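Local coordinates for periplasmic oligopeptide-binding protein (PDB 3ZS6) that probably binds oligopeptides in the periplasm and delivers them to an ABC transporter for import into the cell, at residues A[37-42]-A[64-69]; A[102-107]-A[146-151]; A[283-288]-A[373-378]; A[302-307]-A[321-326]. All blocks are in the same frame, centred on the assembly; numbering follows the deposited sequence. Where two conformers were deposited one is given.

Contact 1 (A[37-42]-A[64-69]); sequences EGLARI and WIFKLR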
loop_
_atom_site.group_PDB
_atom_site.type_symbol
_atom_site.label_atom_id
_atom_site.label_comp_id
_atom_site.label_asym_id
_atom_site.label_seq_id
_atom_site.Cartn_x
_atom_site.Cartn_y
_atom_site.Cartn_z
ATOM N N GLU A 37 10.554 7.424 12.320
ATOM C CA GLU A 37 10.568 6.113 12.956
ATOM C C GLU A 37 9.409 5.985 13.920
ATOM O O GLU A 37 9.234 6.827 14.799
ATOM C CB GLU A 37 11.874 5.914 13.731
ATOM C CG GLU A 37 11.974 4.554 14.431
ATOM C CD GLU A 37 13.246 4.425 15.242
ATOM O OE1 GLU A 37 13.476 5.278 16.130
ATOM O OE2 GLU A 37 14.022 3.484 14.977
ATOM N N GLY A 38 8.617 4.929 13.756
ATOM C CA GLY A 38 7.478 4.687 14.622
ATOM C C GLY A 38 7.862 3.868 15.842
ATOM O O GLY A 38 9.050 3.675 16.117
ATOM N N LEU A 39 6.858 3.380 16.568
ATOM C CA LEU A 39 7.094 2.510 17.725
ATOM C C LEU A 39 7.952 1.304 17.336
ATOM O O LEU A 39 8.874 0.910 18.066
ATOM C CB LEU A 39 5.762 2.048 18.328
ATOM C CG LEU A 39 4.886 3.167 18.920
ATOM C CD1 LEU A 39 3.467 2.687 19.293
ATOM C CD2 LEU A 39 5.571 3.817 20.125
ATOM N N ALA A 40 7.639 0.737 16.173
ATOM C CA ALA A 40 8.354 -0.410 15.630
ATOM C C ALA A 40 8.807 -0.131 14.193
ATOM O O ALA A 40 8.390 0.858 13.585
ATOM C CB ALA A 40 7.459 -1.645 15.674
ATOM N N ARG A 41 9.658 -1.009 13.661
ATOM C CA ARG A 41 10.080 -0.949 12.260
ATOM C C ARG A 41 9.926 -2.326 11.619
ATOM O O ARG A 41 9.907 -3.342 12.317
ATOM C CB ARG A 41 11.566 -0.553 12.136
ATOM C CG ARG A 41 11.965 0.803 12.677
ATOM C CD ARG A 41 13.329 1.232 12.100
ATOM N NE ARG A 41 14.346 0.185 12.236
ATOM C CZ ARG A 41 14.888 -0.487 11.220
ATOM N NH1 ARG A 41 14.525 -0.228 9.967
ATOM N NH2 ARG A 41 15.804 -1.422 11.460
ATOM N N ILE A 42 9.850 -2.360 10.293
ATOM C CA ILE A 42 9.983 -3.615 9.549
ATOM C C ILE A 42 11.383 -3.662 8.973
ATOM O O ILE A 42 11.764 -2.763 8.219
ATOM C CB ILE A 42 8.995 -3.713 8.381
ATOM C CG1 ILE A 42 7.557 -3.519 8.875
ATOM C CG2 ILE A 42 9.177 -5.059 7.637
ATOM C CD1 ILE A 42 7.143 -4.495 10.002
ATOM N N TRP A 64 -2.247 -2.886 24.733
ATOM C CA TRP A 64 -0.812 -3.015 24.466
ATOM C C TRP A 64 -0.011 -1.949 25.217
ATOM O O TRP A 64 -0.436 -0.797 25.329
ATOM C CB TRP A 64 -0.526 -2.883 22.963
ATOM C CG TRP A 64 -0.984 -4.048 22.130
ATOM C CD1 TRP A 64 -2.229 -4.237 21.592
ATOM C CD2 TRP A 64 -0.198 -5.179 21.733
ATOM N NE1 TRP A 64 -2.264 -5.421 20.893
ATOM C CE2 TRP A 64 -1.031 -6.016 20.959
ATOM C CE3 TRP A 64 1.130 -5.569 21.964
ATOM C CZ2 TRP A 64 -0.583 -7.220 20.415
ATOM C CZ3 TRP A 64 1.576 -6.760 21.420
ATOM C CH2 TRP A 64 0.722 -7.573 20.650
ATOM N N ILE A 65 1.155 -2.334 25.724
ATOM C CA ILE A 65 2.060 -1.395 26.377
ATOM C C ILE A 65 3.348 -1.302 25.561
ATOM O O ILE A 65 3.937 -2.323 25.215
ATOM C CB ILE A 65 2.411 -1.850 27.814
ATOM C CG1 ILE A 65 1.162 -1.884 28.694
ATOM C CG2 ILE A 65 3.458 -0.928 28.437
ATOM C CD1 ILE A 65 0.631 -0.520 29.046
ATOM N N PHE A 66 3.772 -0.080 25.247
ATOM C CA PHE A 66 5.035 0.146 24.548
ATOM C C PHE A 66 5.986 0.907 25.463
ATOM O O PHE A 66 5.653 1.977 25.978
ATOM C CB PHE A 66 4.819 0.941 23.245
ATOM C CG PHE A 66 4.038 0.191 22.190
ATOM C CD1 PHE A 66 2.651 0.211 22.191
ATOM C CD2 PHE A 66 4.691 -0.529 21.204
ATOM C CE1 PHE A 66 1.928 -0.468 21.222
ATOM C CE2 PHE A 66 3.975 -1.216 20.230
ATOM C CZ PHE A 66 2.589 -1.187 20.243
ATOM N N LYS A 67 7.167 0.346 25.678
ATOM C CA LYS A 67 8.186 1.015 26.476
ATOM C C LYS A 67 9.166 1.687 25.539
ATOM O O LYS A 67 9.848 1.021 24.756
ATOM C CB LYS A 67 8.913 0.021 27.389
ATOM C CG LYS A 67 8.124 -0.382 28.620
ATOM C CD LYS A 67 7.823 0.816 29.526
ATOM C CE LYS A 67 9.081 1.388 30.176
ATOM N NZ LYS A 67 9.987 2.063 29.195
ATOM N N LEU A 68 9.220 3.011 25.601
ATOM C CA LEU A 68 10.086 3.767 24.705
ATOM C C LEU A 68 11.520 3.830 25.234
ATOM O O LEU A 68 11.751 3.858 26.447
ATOM C CB LEU A 68 9.543 5.180 24.495
ATOM C CG LEU A 68 8.059 5.333 24.165
ATOM C CD1 LEU A 68 7.768 6.776 23.792
ATOM C CD2 LEU A 68 7.630 4.382 23.036
ATOM N N ARG A 69 12.485 3.835 24.322
ATOM C CA ARG A 69 13.863 4.088 24.714
ATOM C C ARG A 69 13.946 5.555 25.111
ATOM O O ARG A 69 13.099 6.365 24.718
ATOM C CB ARG A 69 14.831 3.774 23.571
ATOM C CG ARG A 69 14.744 4.730 22.398
ATOM C CD ARG A 69 15.561 4.230 21.210
ATOM N NE ARG A 69 14.983 3.024 20.624
ATOM C CZ ARG A 69 15.386 1.786 20.889
ATOM N NH1 ARG A 69 16.389 1.562 21.743
ATOM N NH2 ARG A 69 14.778 0.767 20.300
#
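Leu39 drives its CD1 methyl straight onto the ring of Phe66, 3.7 Å from CD1 to the ring centroid and only 5° off the ring normal, a nearly ideal CH-pi contact in which all six ring carbons are almost equally near. A first torsion with CG anti to the carbonyl carbon (chi1 -64°) carries the CD1 branch to the ring; separately, Leu39 CB lies 4.0 Å from Phe66 CD2. The other branch serves a different partner: Leu39 CD2 meets Leu68 CD2 at 3.6 Å. This trio is the tight, buried part of the contact. The two segments belong to one antiparallel sheet but are not adjacent in it. Strand 40-42 forms one edge of this five-stranded sheet, with 48-60 and then 63-68 beside it; Leu39 makes backbone bonds to Gly51 and Ala53, so its side chain reaches across an intervening strand. Trp56 on that middle strand also meets the Phe66 ring. On the looser side, Ile65 and Lys67 are partly exposed and take no part in the packing on Leu39, and Lys67 NZ bonds to Tyr132 O. Near the other end, Glu37 OE1 and Arg69 NE remain 5.2 Å apart, the carboxylate being taken up by Trp201 and Tyr200.

Contact 2 (A[102-107]-A[146-151]); sequences TILVEF and PELTAM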
loop_
_atom_site.group_PDB
_atom_site.type_symbol
_atom_site.label_atom_id
_atom_site.label_comp_id
_atom_site.label_asym_id
_atom_site.label_seq_id
_atom_site.Cartn_x
_atom_site.Cartn_y
_atom_site.Cartn_z
ATOM N N THR A 102 -6.985 7.100 7.671
ATOM C CA THR A 102 -7.450 6.852 9.035
ATOM C C THR A 102 -7.586 5.358 9.354
ATOM O O THR A 102 -7.768 4.977 10.508
ATOM C CB THR A 102 -8.794 7.561 9.308
ATOM O OG1 THR A 102 -9.747 7.171 8.316
ATOM C CG2 THR A 102 -8.622 9.084 9.271
ATOM N N ILE A 103 -7.497 4.510 8.333
ATOM C CA ILE A 103 -7.699 3.073 8.528
ATOM C C ILE A 103 -6.768 2.468 9.585
ATOM O O ILE A 103 -7.181 1.595 10.348
ATOM C CB ILE A 103 -7.573 2.278 7.206
ATOM C CG1 ILE A 103 -6.217 2.551 6.544
ATOM C CG2 ILE A 103 -8.736 2.628 6.256
ATOM C CD1 ILE A 103 -5.939 1.703 5.312
ATOM N N LEU A 104 -5.519 2.928 9.638
ATOM C CA LEU A 104 -4.556 2.354 10.580
ATOM C C LEU A 104 -4.858 2.677 12.043
ATOM O O LEU A 104 -4.603 1.860 12.926
ATOM C CB LEU A 104 -3.115 2.773 10.240
ATOM C CG LEU A 104 -2.496 2.053 9.041
ATOM C CD1 LEU A 104 -1.027 2.438 8.867
ATOM C CD2 LEU A 104 -2.648 0.554 9.188
ATOM N N VAL A 105 -5.407 3.859 12.301
ATOM C CA VAL A 105 -5.720 4.242 13.672
ATOM C C VAL A 105 -7.112 3.743 14.054
ATOM O O VAL A 105 -7.523 3.805 15.211
ATOM C CB VAL A 105 -5.615 5.768 13.868
ATOM C CG1 VAL A 105 -6.848 6.463 13.296
ATOM C CG2 VAL A 105 -5.428 6.103 15.345
ATOM N N GLU A 106 -7.825 3.208 13.074
ATOM C CA GLU A 106 -9.203 2.785 13.280
ATOM C C GLU A 106 -9.337 1.666 14.316
ATOM O O GLU A 106 -10.392 1.519 14.936
ATOM C CB GLU A 106 -9.829 2.361 11.949
ATOM C CG GLU A 106 -11.273 2.777 11.767
ATOM C CD GLU A 106 -11.776 2.495 10.360
ATOM O OE1 GLU A 106 -11.327 3.183 9.419
ATOM O OE2 GLU A 106 -12.611 1.581 10.194
ATOM N N PHE A 107 -8.278 0.882 14.511
ATOM C CA PHE A 107 -8.326 -0.205 15.492
ATOM C C PHE A 107 -8.279 0.339 16.920
ATOM O O PHE A 107 -8.654 -0.349 17.871
ATOM C CB PHE A 107 -7.173 -1.199 15.295
ATOM C CG PHE A 107 -7.228 -1.962 14.002
ATOM C CD1 PHE A 107 -8.145 -1.636 13.017
ATOM C CD2 PHE A 107 -6.356 -3.017 13.776
ATOM C CE1 PHE A 107 -8.186 -2.345 11.824
ATOM C CE2 PHE A 107 -6.394 -3.731 12.590
ATOM C CZ PHE A 107 -7.310 -3.394 11.613
ATOM N N PRO A 146 1.453 -4.591 16.866
ATOM C CA PRO A 146 2.721 -3.881 16.660
ATOM C C PRO A 146 3.124 -3.721 15.185
ATOM O O PRO A 146 3.793 -2.739 14.867
ATOM C CB PRO A 146 3.734 -4.737 17.440
ATOM C CG PRO A 146 2.907 -5.370 18.534
ATOM C CD PRO A 146 1.566 -5.661 17.876
ATOM N N GLU A 147 2.724 -4.645 14.311
ATOM C CA GLU A 147 2.999 -4.513 12.876
ATOM C C GLU A 147 2.481 -3.202 12.300
ATOM O O GLU A 147 3.142 -2.578 11.463
ATOM C CB GLU A 147 2.379 -5.670 12.082
ATOM C CG GLU A 147 3.180 -6.949 12.103
ATOM C CD GLU A 147 2.563 -8.037 11.238
ATOM O OE1 GLU A 147 2.645 -7.941 9.991
ATOM O OE2 GLU A 147 2.011 -8.996 11.811
ATOM N N LEU A 148 1.285 -2.801 12.728
ATOM C CA LEU A 148 0.665 -1.585 12.220
ATOM C C LEU A 148 1.485 -0.341 12.553
ATOM O O LEU A 148 1.575 0.582 11.741
ATOM C CB LEU A 148 -0.768 -1.427 12.758
ATOM C CG LEU A 148 -1.865 -2.230 12.039
ATOM C CD1 LEU A 148 -1.684 -3.724 12.256
ATOM C CD2 LEU A 148 -3.252 -1.786 12.494
ATOM N N THR A 149 2.067 -0.321 13.752
ATOM C CA THR A 149 2.805 0.839 14.243
ATOM C C THR A 149 4.116 1.046 13.481
ATOM O O THR A 149 4.786 2.062 13.661
ATOM C CB THR A 149 3.127 0.708 15.760
ATOM O OG1 THR A 149 4.180 -0.249 15.948
ATOM C CG2 THR A 149 1.898 0.259 16.537
ATOM N N ALA A 150 4.487 0.089 12.635
ATOM C CA ALA A 150 5.693 0.231 11.818
ATOM C C ALA A 150 5.453 0.999 10.508
ATOM O O ALA A 150 6.397 1.296 9.778
ATOM C CB ALA A 150 6.322 -1.143 11.532
ATOM N N MET A 151 4.201 1.332 10.204
ATOM C CA MET A 151 3.858 2.042 8.967
ATOM C C MET A 151 3.950 3.564 9.122
ATOM O O MET A 151 3.820 4.090 10.226
ATOM C CB MET A 151 2.449 1.646 8.505
ATOM C CG MET A 151 2.342 0.223 7.941
ATOM S SD MET A 151 3.429 -0.074 6.511
ATOM C CE MET A 151 4.849 -0.817 7.288
#
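Pro146 O receives two donors from Thr149, and the short turn they close presents Leu148 to Leu104 and Phe107. The stronger bond comes from the hydroxyl, Thr149 OG1 to Pro146 O at 2.7 Å, arriving at 134° to the C=O and 16° out of the carbonyl plane; the backbone Thr149 N adds a weak one. The Thr149 side chain is thus tied back on its own segment, its CB turned from the contact, and the side chains that meet do so through apolar atoms alone. A type I turn from Leu148 to Met151, closed by Met151 N to Leu148 O at 3.1 Å, sets these two residues on the same side. Leu104 and Phe107, likewise three residues apart on helical backbone, form the opposing surface, and Glu106 between them forms a salt bridge to Arg421. With CG of Leu148 anti to its carbonyl carbon (chi1 -81°), the CD2 branch advances against the Phe107 ring, 3.6 Å from Phe107 CD2, the leucine crossing the phenylalanine at about a right angle. Leu104 divides its two methyls: CD2 lies 4.1 Å from Leu148 CG, while CD1 touches Met151 CB at 3.6 Å, before the methionine chain bends away. The pairing joins the loop between helices 82-93 and 111-115 to helix 145-148, which packs on strand 48-60, and to the turn after it, which packs on strand 40-42.

Contact 3 (A[283-288]-A[373-378]); sequences AMVLDR and RTKLGV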
loop_
_atom_site.group_PDB
_atom_site.type_symbol
_atom_site.label_atom_id
_atom_site.label_comp_id
_atom_site.label_asym_id
_atom_site.label_seq_id
_atom_site.Cartn_x
_atom_site.Cartn_y
_atom_site.Cartn_z
ATOM N N ALA A 283 -15.508 -8.510 -15.446
ATOM C CA ALA A 283 -14.486 -9.318 -14.787
ATOM C C ALA A 283 -14.248 -10.672 -15.454
ATOM O O ALA A 283 -13.106 -11.102 -15.617
ATOM C CB ALA A 283 -14.834 -9.516 -13.315
ATOM N N MET A 284 -15.325 -11.349 -15.829
ATOM C CA MET A 284 -15.222 -12.748 -16.228
ATOM C C MET A 284 -14.694 -12.936 -17.645
ATOM O O MET A 284 -14.261 -14.022 -18.009
ATOM C CB MET A 284 -16.570 -13.468 -16.058
ATOM C CG MET A 284 -17.634 -13.062 -17.049
ATOM S SD MET A 284 -19.237 -13.802 -16.648
ATOM C CE MET A 284 -18.794 -15.525 -16.461
ATOM N N VAL A 285 -14.714 -11.877 -18.443
ATOM C CA VAL A 285 -14.241 -11.982 -19.821
ATOM C C VAL A 285 -12.714 -11.820 -19.985
ATOM O O VAL A 285 -12.131 -12.320 -20.952
ATOM C CB VAL A 285 -15.006 -10.998 -20.726
ATOM C CG1 VAL A 285 -14.199 -10.644 -21.945
ATOM C CG2 VAL A 285 -16.373 -11.591 -21.109
ATOM N N LEU A 286 -12.066 -11.141 -19.039
ATOM C CA LEU A 286 -10.620 -10.920 -19.117
ATOM C C LEU A 286 -9.818 -12.210 -18.906
ATOM O O LEU A 286 -9.999 -12.911 -17.913
ATOM C CB LEU A 286 -10.168 -9.868 -18.095
ATOM C CG LEU A 286 -10.828 -8.490 -18.093
ATOM C CD1 LEU A 286 -10.421 -7.727 -16.829
ATOM C CD2 LEU A 286 -10.487 -7.688 -19.348
ATOM N N ASP A 287 -8.919 -12.504 -19.839
ATOM C CA ASP A 287 -8.084 -13.701 -19.764
ATOM C C ASP A 287 -6.789 -13.391 -19.004
ATOM O O ASP A 287 -5.824 -12.884 -19.586
ATOM C CB ASP A 287 -7.771 -14.191 -21.179
ATOM C CG ASP A 287 -7.246 -15.614 -21.207
ATOM O OD1 ASP A 287 -6.574 -16.028 -20.237
ATOM O OD2 ASP A 287 -7.503 -16.313 -22.214
ATOM N N ARG A 288 -6.777 -13.698 -17.707
ATOM C CA ARG A 288 -5.654 -13.361 -16.837
ATOM C C ARG A 288 -4.459 -14.287 -17.068
ATOM O O ARG A 288 -3.328 -13.979 -16.678
ATOM C CB ARG A 288 -6.088 -13.410 -15.371
ATOM C CG ARG A 288 -7.224 -12.439 -15.015
ATOM C CD ARG A 288 -7.932 -12.889 -13.734
ATOM N NE ARG A 288 -9.010 -11.985 -13.358
ATOM C CZ ARG A 288 -10.149 -11.862 -14.038
ATOM N NH1 ARG A 288 -10.349 -12.577 -15.148
ATOM N NH2 ARG A 288 -11.082 -11.006 -13.622
ATOM N N ARG A 373 -13.735 -4.969 -25.875
ATOM C CA ARG A 373 -14.285 -4.662 -27.186
ATOM C C ARG A 373 -14.673 -5.944 -27.901
ATOM O O ARG A 373 -15.839 -6.155 -28.243
ATOM C CB ARG A 373 -13.288 -3.884 -28.046
ATOM C CG ARG A 373 -13.588 -3.988 -29.540
ATOM C CD ARG A 373 -12.681 -3.097 -30.388
ATOM N NE ARG A 373 -11.262 -3.342 -30.145
ATOM C CZ ARG A 373 -10.519 -4.205 -30.829
ATOM N NH1 ARG A 373 -11.054 -4.918 -31.811
ATOM N NH2 ARG A 373 -9.237 -4.353 -30.527
ATOM N N THR A 374 -13.688 -6.810 -28.110
ATOM C CA THR A 374 -13.891 -7.992 -28.942
ATOM C C THR A 374 -14.832 -9.025 -28.324
ATOM O O THR A 374 -15.489 -9.774 -29.045
ATOM C CB THR A 374 -12.552 -8.672 -29.287
ATOM O OG1 THR A 374 -11.926 -9.121 -28.081
ATOM C CG2 THR A 374 -11.626 -7.697 -29.994
ATOM N N LYS A 375 -14.908 -9.069 -26.997
ATOM C CA LYS A 375 -15.725 -10.092 -26.348
ATOM C C LYS A 375 -17.106 -9.606 -25.917
ATOM O O LYS A 375 -18.043 -10.396 -25.831
ATOM C CB LYS A 375 -14.994 -10.735 -25.169
ATOM C CG LYS A 375 -13.759 -11.534 -25.577
ATOM C CD LYS A 375 -13.071 -12.151 -24.367
ATOM C CE LYS A 375 -11.763 -12.835 -24.752
ATOM N NZ LYS A 375 -10.993 -13.274 -23.548
ATOM N N LEU A 376 -17.242 -8.314 -25.655
ATOM C CA LEU A 376 -18.502 -7.800 -25.134
ATOM C C LEU A 376 -19.029 -6.627 -25.944
ATOM O O LEU A 376 -20.168 -6.199 -25.756
ATOM C CB LEU A 376 -18.331 -7.371 -23.674
ATOM C CG LEU A 376 -18.045 -8.453 -22.629
ATOM C CD1 LEU A 376 -17.792 -7.803 -21.278
ATOM C CD2 LEU A 376 -19.204 -9.445 -22.541
ATOM N N GLY A 377 -18.198 -6.096 -26.833
ATOM C CA GLY A 377 -18.564 -4.899 -27.569
ATOM C C GLY A 377 -18.639 -3.695 -26.644
ATOM O O GLY A 377 -19.341 -2.721 -26.923
ATOM N N VAL A 378 -17.929 -3.775 -25.524
ATOM C CA VAL A 378 -17.831 -2.658 -24.589
ATOM C C VAL A 378 -16.628 -1.790 -24.933
ATOM O O VAL A 378 -15.528 -2.301 -25.145
ATOM C CB VAL A 378 -17.709 -3.158 -23.130
ATOM C CG1 VAL A 378 -17.289 -2.026 -22.206
ATOM C CG2 VAL A 378 -19.025 -3.766 -22.672
HETATM O O HOH W 1 -8.870 -15.268 -24.249
#
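Lys375 and Val285 supply both the polar and much of the apolar part of this contact. The hydrogen bonding centres on Lys375 NZ, delivered by a fully extended chain to Val285 O at 3.0 Å, nearly in line with the carbonyl (C=O...N angle 171°). Glu371 forms a salt bridge to the same ammonium group and also accepts from Asp287 N. A water bridges the segments, accepting from Lys375 NZ at 3.0 Å and donating to Asp287 OD2 at 2.7 Å; directly, Asp287 OD2 and Lys375 NZ are 4.8 Å apart. Asp287 OD1 is meanwhile engaged as the N-cap of helix 288-296, bonding to Ile290 N. Among apolar contacts, Val285 CG2 and Leu376 CD2 approach tip to tip at 3.8 Å. Val285 CG1 lies along the methylenes of Lys375, the chains running past each other in opposite directions, although its separations from CB and CD are doubtfully short. Within 283-288, Ala283 O lies in the guanidinium plane of Arg288 and takes both NH1 and NH2, an end-on grip. Near the end of helix 276-285, where carbonyls lack in-helix donors, the lysine thus supplies one to Val285 O, and the nearby Glu371 carboxylate probably steadies its positive charge.

Contact 4 (A[302-307]-A[321-326]); sequences PMYGLM and DWASWP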
loop_
_atom_site.group_PDB
_atom_site.type_symbol
_atom_site.label_atom_id
_atom_site.label_comp_id
_atom_site.label_asym_id
_atom_site.label_seq_id
_atom_site.Cartn_x
_atom_site.Cartn_y
_atom_site.Cartn_z
ATOM N N PRO A 302 -2.478 -15.119 -11.754
ATOM C CA PRO A 302 -3.868 -14.669 -11.910
ATOM C C PRO A 302 -4.604 -14.594 -10.574
ATOM O O PRO A 302 -4.434 -15.466 -9.722
ATOM C CB PRO A 302 -4.478 -15.738 -12.824
ATOM C CG PRO A 302 -3.310 -16.193 -13.667
ATOM C CD PRO A 302 -2.139 -16.202 -12.696
ATOM N N MET A 303 -5.381 -13.530 -10.378
ATOM C CA MET A 303 -6.177 -13.378 -9.160
ATOM C C MET A 303 -7.620 -12.993 -9.483
ATOM O O MET A 303 -7.878 -12.293 -10.466
ATOM C CB MET A 303 -5.556 -12.348 -8.208
ATOM C CG MET A 303 -4.339 -12.860 -7.447
ATOM S SD MET A 303 -3.693 -11.696 -6.219
ATOM C CE MET A 303 -5.026 -11.653 -5.009
ATOM N N TYR A 304 -8.545 -13.438 -8.635
ATOM C CA TYR A 304 -9.973 -13.199 -8.827
ATOM C C TYR A 304 -10.590 -12.450 -7.649
ATOM O O TYR A 304 -11.704 -11.937 -7.743
ATOM C CB TYR A 304 -10.697 -14.534 -9.056
ATOM C CG TYR A 304 -10.089 -15.277 -10.213
ATOM C CD1 TYR A 304 -10.479 -14.999 -11.515
ATOM C CD2 TYR A 304 -9.080 -16.212 -10.012
ATOM C CE1 TYR A 304 -9.908 -15.655 -12.588
ATOM C CE2 TYR A 304 -8.500 -16.875 -11.082
ATOM C CZ TYR A 304 -8.920 -16.589 -12.364
ATOM O OH TYR A 304 -8.344 -17.226 -13.429
ATOM N N GLY A 305 -9.861 -12.405 -6.538
ATOM C CA GLY A 305 -10.271 -11.648 -5.372
ATOM C C GLY A 305 -9.120 -10.793 -4.859
ATOM O O GLY A 305 -8.108 -10.620 -5.553
ATOM N N LEU A 306 -9.274 -10.258 -3.651
ATOM C CA LEU A 306 -8.283 -9.350 -3.066
ATOM C C LEU A 306 -7.170 -10.063 -2.298
ATOM O O LEU A 306 -6.060 -9.546 -2.198
ATOM C CB LEU A 306 -8.966 -8.333 -2.140
ATOM C CG LEU A 306 -9.994 -7.382 -2.765
ATOM C CD1 LEU A 306 -10.658 -6.520 -1.681
ATOM C CD2 LEU A 306 -9.351 -6.508 -3.841
ATOM N N MET A 307 -7.471 -11.235 -1.739
ATOM C CA MET A 307 -6.510 -11.949 -0.897
ATOM C C MET A 307 -5.491 -12.730 -1.725
ATOM O O MET A 307 -5.848 -13.688 -2.410
ATOM C CB MET A 307 -7.224 -12.925 0.058
ATOM C CG MET A 307 -8.313 -12.314 0.927
ATOM S SD MET A 307 -7.685 -11.143 2.149
ATOM C CE MET A 307 -9.222 -10.398 2.682
ATOM N N ASP A 321 -16.315 -19.818 -9.812
ATOM C CA ASP A 321 -16.763 -20.894 -10.676
ATOM C C ASP A 321 -16.205 -20.788 -12.093
ATOM O O ASP A 321 -15.651 -21.744 -12.628
ATOM C CB ASP A 321 -18.293 -20.844 -10.734
ATOM C CG ASP A 321 -18.892 -22.098 -11.288
ATOM O OD1 ASP A 321 -18.151 -22.885 -11.912
ATOM O OD2 ASP A 321 -20.109 -22.296 -11.104
ATOM N N TRP A 322 -16.363 -19.613 -12.694
ATOM C CA TRP A 322 -16.057 -19.415 -14.107
ATOM C C TRP A 322 -14.561 -19.402 -14.438
ATOM O O TRP A 322 -14.181 -19.415 -15.611
ATOM C CB TRP A 322 -16.738 -18.139 -14.619
ATOM C CG TRP A 322 -16.494 -16.922 -13.761
ATOM C CD1 TRP A 322 -17.316 -16.425 -12.792
ATOM C CD2 TRP A 322 -15.352 -16.054 -13.802
ATOM N NE1 TRP A 322 -16.757 -15.304 -12.223
ATOM C CE2 TRP A 322 -15.554 -15.054 -12.827
ATOM C CE3 TRP A 322 -14.179 -16.031 -14.563
ATOM C CZ2 TRP A 322 -14.629 -14.038 -12.599
ATOM C CZ3 TRP A 322 -13.262 -15.020 -14.337
ATOM C CH2 TRP A 322 -13.492 -14.037 -13.362
ATOM N N ALA A 323 -13.711 -19.383 -13.415
ATOM C CA ALA A 323 -12.269 -19.398 -13.642
ATOM C C ALA A 323 -11.845 -20.642 -14.427
ATOM O O ALA A 323 -10.807 -20.651 -15.089
ATOM C CB ALA A 323 -11.519 -19.325 -12.323
ATOM N N SER A 324 -12.657 -21.693 -14.358
ATOM C CA SER A 324 -12.317 -22.942 -15.029
ATOM C C SER A 324 -13.222 -23.223 -16.227
ATOM O O SER A 324 -13.251 -24.339 -16.744
ATOM C CB SER A 324 -12.361 -24.109 -14.039
ATOM O OG SER A 324 -13.627 -24.184 -13.410
ATOM N N TRP A 325 -13.954 -22.207 -16.670
ATOM C CA TRP A 325 -14.823 -22.341 -17.832
ATOM C C TRP A 325 -14.086 -22.075 -19.143
ATOM O O TRP A 325 -13.186 -21.243 -19.197
ATOM C CB TRP A 325 -16.007 -21.378 -17.738
ATOM C CG TRP A 325 -16.959 -21.645 -16.605
ATOM C CD1 TRP A 325 -16.906 -22.670 -15.704
ATOM C CD2 TRP A 325 -18.104 -20.862 -16.257
ATOM N NE1 TRP A 325 -17.953 -22.574 -14.816
ATOM C CE2 TRP A 325 -18.703 -21.471 -15.134
ATOM C CE3 TRP A 325 -18.684 -19.706 -16.788
ATOM C CZ2 TRP A 325 -19.856 -20.962 -14.532
ATOM C CZ3 TRP A 325 -19.830 -19.198 -16.186
ATOM C CH2 TRP A 325 -20.400 -19.827 -15.071
ATOM N N PRO A 326 -14.469 -22.791 -20.208
ATOM C CA PRO A 326 -14.017 -22.418 -21.549
ATOM C C PRO A 326 -14.323 -20.946 -21.780
ATOM O O PRO A 326 -15.364 -20.460 -21.333
ATOM C CB PRO A 326 -14.899 -23.275 -22.459
ATOM C CG PRO A 326 -15.211 -24.484 -21.638
ATOM C CD PRO A 326 -15.287 -24.017 -20.211
#
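Tyr304 is the residue through which 302-307 meets 321-326, packing on Trp322 and Ala323. Along the chain before it, Pro302 rests on Arg288 and Thr292, and Met303 pairs through its backbone with Leu472 of strand 470-480. At Tyr304, CG anti to the carbonyl carbon (chi1 -56°) sends the ring out toward the second segment. The CD1-CE1 edge of that ring points at the six-membered ring of Trp322 in an offset edge-to-face pair, centroids 5.5 Å apart and planes at 82°; the nearest approach is Tyr304 CD1 to Trp322 CH2, 3.7 Å. Ala323 CB lies over one face in a CH-pi contact, 4.1 Å from the Tyr304 ring centroid and shifted toward the hydroxyl-bearing rim, with Tyr304 CZ at 3.8 Å. Trp322 adopts the crowded first torsion (chi1 50°), which swings its indole back toward the tyrosine, and NE1 is hydrogen-bonded to Tyr467 OH. Beyond Gly305 the segment leaves this surface: Leu306 bonds by its backbone to His460 and Thr261, and Met307 packs on Phe416 and Phe417. An offset edge-to-face aromatic pair, with a methyl over one face, here joins the two ends of the long irregular connection between strand 301-302 and helix 327-340.

The contacts form two neighbouring pairs. Contacts 1 and 2, with centres about 12 Å apart, are buried, and their side chains meet through apolar atoms; contact 1 lies in the antiparallel sheet, and segment 146-151 of contact 2 packs against it, Thr149 on Leu39 and Ala40, Pro146 on Trp64. Contacts 3 and 4, about 14 Å apart, are only partly buried and lie across the chain's centre from contact 1. Arg288 belongs to contact 3 yet touches Tyr304 and Trp322 of contact 4, while Met284 also packs on Trp322. Chemistry follows place: contact 3, at helix ends, mixes charge, water and methyl packing, whereas contact 4 relies on aromatic rings. Contacts 1 and 3 are farthest apart, about 48 Å between centres.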